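Local coordinates for hypothetical protein PH0730 (Pyrococcus horikoshii, PDB 2P8T) that is of unknown function but possibly binds ATP and acts as an aminoacyl-tRNA ligase, and carries an N-terminal domain of the helix-turn-helix clan, at residues L57-S62 against H67-K72. Sequence-based numbering, arbitrary orientation.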
ATOM      1  N   LEU A  57       9.805  -8.924  17.840  1.00 16.93           N
ATOM      2  CA  LEU A  57      10.323  -9.605  16.672  1.00 17.87           C
ATOM      3  C   LEU A  57      11.578  -8.932  16.085  1.00 18.56           C
ATOM      4  O   LEU A  57      12.080  -9.367  15.050  1.00 18.37           O
ATOM      5  CB  LEU A  57       9.214  -9.711  15.619  1.00 17.87           C
ATOM      6  CG  LEU A  57       8.179 -10.803  15.920  1.00 17.44           C
ATOM      7  CD1 LEU A  57       7.073 -10.681  14.909  1.00 21.04           C
ATOM      8  CD2 LEU A  57       8.789 -12.200  15.889  1.00 19.48           C
ATOM      9  N   ASP A  58      12.065  -7.898  16.761  1.00 19.17           N
ATOM     10  CA  ASP A  58      13.294  -7.165  16.366  1.00 20.54           C
ATOM     11  C   ASP A  58      13.128  -6.553  14.976  1.00 20.80           C
ATOM     12  O   ASP A  58      14.073  -6.518  14.173  1.00 20.82           O
ATOM     13  CB  ASP A  58      14.533  -8.064  16.400  1.00 21.03           C
ATOM     14  CG  ASP A  58      15.840  -7.277  16.201  1.00 23.39           C
ATOM     15  OD1 ASP A  58      15.908  -6.122  16.671  1.00 25.22           O
ATOM     16  OD2 ASP A  58      16.774  -7.823  15.554  1.00 25.66           O
ATOM     17  N   ILE A  59      11.914  -6.093  14.694  1.00 19.85           N
ATOM     18  CA  ILE A  59      11.637  -5.460  13.413  1.00 20.58           C
ATOM     19  C   ILE A  59      11.738  -3.962  13.558  1.00 20.85           C
ATOM     20  O   ILE A  59      12.182  -3.275  12.639  1.00 21.66           O
ATOM     21  CB  ILE A  59      10.289  -5.915  12.824  1.00 19.96           C
ATOM     22  CG1 ILE A  59      10.409  -7.387  12.407  1.00 19.28           C
ATOM     23  CG2 ILE A  59       9.878  -5.062  11.626  1.00 18.66           C
ATOM     24  CD1 ILE A  59       9.056  -8.042  12.008  1.00 20.90           C
ATOM     25  N   ILE A  60      11.343  -3.466  14.722  1.00 22.48           N
ATOM     26  CA  ILE A  60      11.515  -2.055  15.074  1.00 23.52           C
ATOM     27  C   ILE A  60      12.179  -1.894  16.441  1.00 25.39           C
ATOM     28  O   ILE A  60      12.218  -2.830  17.247  1.00 25.14           O
ATOM     29  CB  ILE A  60      10.185  -1.259  15.079  1.00 23.32           C
ATOM     30  CG1 ILE A  60       9.289  -1.674  16.266  1.00 22.52           C
ATOM     31  CG2 ILE A  60       9.464  -1.355  13.723  1.00 22.53           C
ATOM     32  CD1 ILE A  60       8.057  -0.837  16.407  1.00 23.32           C
ATOM     33  N   ARG A  61      12.722  -0.705  16.669  1.00 26.77           N
ATOM     34  CA  ARG A  61      13.246  -0.315  17.970  1.00 29.16           C
ATOM     35  C   ARG A  61      12.776   1.100  18.240  1.00 30.70           C
ATOM     36  O   ARG A  61      12.462   1.833  17.302  1.00 30.26           O
ATOM     37  CB  ARG A  61      14.781  -0.412  18.006  1.00 28.62           C
ATOM     38  CG  ARG A  61      15.345  -1.831  18.239  1.00 29.45           C
ATOM     39  CD  ARG A  61      15.195  -2.266  19.707  1.00 28.02           C
ATOM     40  NE  ARG A  61      15.507  -3.678  19.959  1.00 26.69           N
ATOM     41  CZ  ARG A  61      14.638  -4.685  19.823  1.00 27.92           C
ATOM     42  NH1 ARG A  61      13.400  -4.460  19.383  1.00 26.44           N
ATOM     43  NH2 ARG A  61      15.013  -5.927  20.114  1.00 27.74           N
ATOM     44  N   SER A  62      12.703   1.473  19.520  1.00 32.79           N
ATOM     45  CA  SER A  62      12.208   2.790  19.928  1.00 35.00           C
ATOM     46  C   SER A  62      13.320   3.676  20.487  1.00 36.21           C
ATOM     47  O   SER A  62      14.164   3.204  21.251  1.00 35.76           O
ATOM     48  CB  SER A  62      11.098   2.654  20.964  1.00 35.02           C
ATOM     49  OG  SER A  62      10.764   3.920  21.508  1.00 37.89           O
ATOM     50  N   HIS A  67       9.905   5.495  16.588  1.00 33.41           N
ATOM     51  CA  HIS A  67      10.207   4.115  16.255  1.00 32.82           C
ATOM     52  C   HIS A  67      10.896   4.034  14.900  1.00 32.18           C
ATOM     53  O   HIS A  67      10.569   4.778  13.971  1.00 32.22           O
ATOM     54  CB  HIS A  67       8.923   3.276  16.270  1.00 32.82           C
ATOM     55  CG  HIS A  67       8.198   3.314  17.579  1.00 33.04           C
ATOM     56  ND1 HIS A  67       8.333   2.328  18.531  1.00 34.31           N
ATOM     57  CD2 HIS A  67       7.358   4.234  18.109  1.00 34.40           C
ATOM     58  CE1 HIS A  67       7.587   2.626  19.581  1.00 34.49           C
ATOM     59  NE2 HIS A  67       6.993   3.782  19.355  1.00 34.20           N
ATOM     60  N   PHE A  68      11.875   3.155  14.797  1.00 31.38           N
ATOM     61  CA  PHE A  68      12.567   2.980  13.533  1.00 31.26           C
ATOM     62  C   PHE A  68      12.795   1.523  13.257  1.00 30.49           C
ATOM     63  O   PHE A  68      12.776   0.691  14.163  1.00 29.83           O
ATOM     64  CB  PHE A  68      13.909   3.713  13.524  1.00 32.15           C
ATOM     65  CG  PHE A  68      14.844   3.254  14.595  1.00 31.97           C
ATOM     66  CD1 PHE A  68      15.823   2.311  14.323  1.00 34.11           C
ATOM     67  CD2 PHE A  68      14.727   3.752  15.887  1.00 34.78           C
ATOM     68  CE1 PHE A  68      16.692   1.867  15.327  1.00 34.69           C
ATOM     69  CE2 PHE A  68      15.575   3.320  16.895  1.00 34.33           C
ATOM     70  CZ  PHE A  68      16.572   2.377  16.612  1.00 34.00           C
ATOM     71  N   LEU A  69      13.048   1.243  11.989  1.00 29.30           N
ATOM     72  CA  LEU A  69      13.312  -0.090  11.514  1.00 28.17           C
ATOM     73  C   LEU A  69      14.719  -0.525  11.891  1.00 27.36           C
ATOM     74  O   LEU A  69      15.681   0.233  11.739  1.00 27.23           O
ATOM     75  CB  LEU A  69      13.103  -0.156   9.990  1.00 28.04           C
ATOM     76  CG  LEU A  69      11.657  -0.054   9.489  1.00 29.09           C
ATOM     77  CD1 LEU A  69      11.629   0.165   7.978  1.00 30.59           C
ATOM     78  CD2 LEU A  69      10.833  -1.278   9.844  1.00 29.23           C
ATOM     79  N   THR A  70      14.819  -1.739  12.411  1.00 25.51           N
ATOM     80  CA  THR A  70      16.097  -2.384  12.702  1.00 24.91           C
ATOM     81  C   THR A  70      16.693  -2.864  11.376  1.00 25.54           C
ATOM     82  O   THR A  70      16.087  -2.664  10.320  1.00 25.57           O
ATOM     83  CB  THR A  70      15.891  -3.614  13.591  1.00 24.50           C
ATOM     84  OG1 THR A  70      15.125  -4.589  12.859  1.00 22.93           O
ATOM     85  CG2 THR A  70      15.152  -3.244  14.903  1.00 23.93           C
ATOM     86  N   LEU A  71      17.852  -3.523  11.433  1.00 25.41           N
ATOM     87  CA  LEU A  71      18.440  -4.133  10.234  1.00 24.88           C
ATOM     88  C   LEU A  71      17.507  -5.198   9.634  1.00 24.67           C
ATOM     89  O   LEU A  71      17.293  -5.235   8.418  1.00 23.54           O
ATOM     90  CB  LEU A  71      19.833  -4.687  10.522  1.00 25.81           C
ATOM     91  CG  LEU A  71      20.819  -3.621  11.041  1.00 27.96           C
ATOM     92  CD1 LEU A  71      22.166  -4.247  11.424  1.00 29.10           C
ATOM     93  CD2 LEU A  71      21.000  -2.437  10.073  1.00 30.61           C
ATOM     94  N   LYS A  72      16.910  -6.015  10.497  1.00 23.07           N
ATOM     95  CA  LYS A  72      15.860  -6.950  10.054  1.00 22.75           C
ATOM     96  C   LYS A  72      14.670  -6.210   9.416  1.00 21.53           C
ATOM     97  O   LYS A  72      14.199  -6.610   8.338  1.00 22.07           O
ATOM     98  CB  LYS A  72      15.415  -7.833  11.229  1.00 22.36           C
ATOM     99  CG  LYS A  72      14.326  -8.833  10.872  1.00 24.20           C
ATOM    100  CD  LYS A  72      13.808  -9.532  12.096  1.00 25.75           C
ATOM    101  CE  LYS A  72      12.574 -10.373  11.744  1.00 25.11           C
ATOM    102  NZ  LYS A  72      12.123 -11.140  12.944  1.00 25.93           N
TER
HETATM  103  O   HOH W   1      17.847  -6.399  13.344  1.00 26.35           O
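Thr70 OG1 gives its proton to Asp58 O over a short 2.6 Å, approaching from above the carbonyl plane, and at the same time caps Gly73 N as N-cap of helix 71-81. The contact forms a two-stranded antiparallel hairpin, consistent with the wing of a winged-helix domain. It starts where helix 44-56 ends: Asp58 takes a positive phi, 60°, in a Schellman motif; strand 60-62 follows, and strand 67-69 runs back antiparallel beside it. Arg61 and Phe68 form the hydrogen-bonded pair, Arg61 N to Phe68 O and Phe68 N to Arg61 O both at 2.9 Å, while Thr70 N reaches Ile59 O at 3.1 Å. Phe68 CG stands between its own N and carbonyl carbon (chi1 59°), which swings the ring across the strand so that Arg61 CA lies over one face and Arg61 CB sits 3.6 Å from Phe68 CZ. The Arg61 chain bends at chi2 (-75°) and turns back toward the helix end, where NH1 bonds Ser55 O, and weakly Ile60 O; Asp58 OD1 lies above the guanidinium plane, attracted by charge alone. On the other side of the hairpin, Ile60 and His67 both rest on Leu51 of helix 44-56, and Ile60 CG2 meets Leu69 CD2. Lys72, its chain fully extended, crosses Ile59 at a slant, CE against CG1, and sends NZ to Leu57 O at 2.8 Å, in the carbonyl plane. With an alanine here the chain beyond CB is gone, which is likely to leave Leu57 O without this donor and open a gap beside Ile59. One water completes the junction, donating to Asp58 OD2 and accepting from Lys72 N at 3.0 Å.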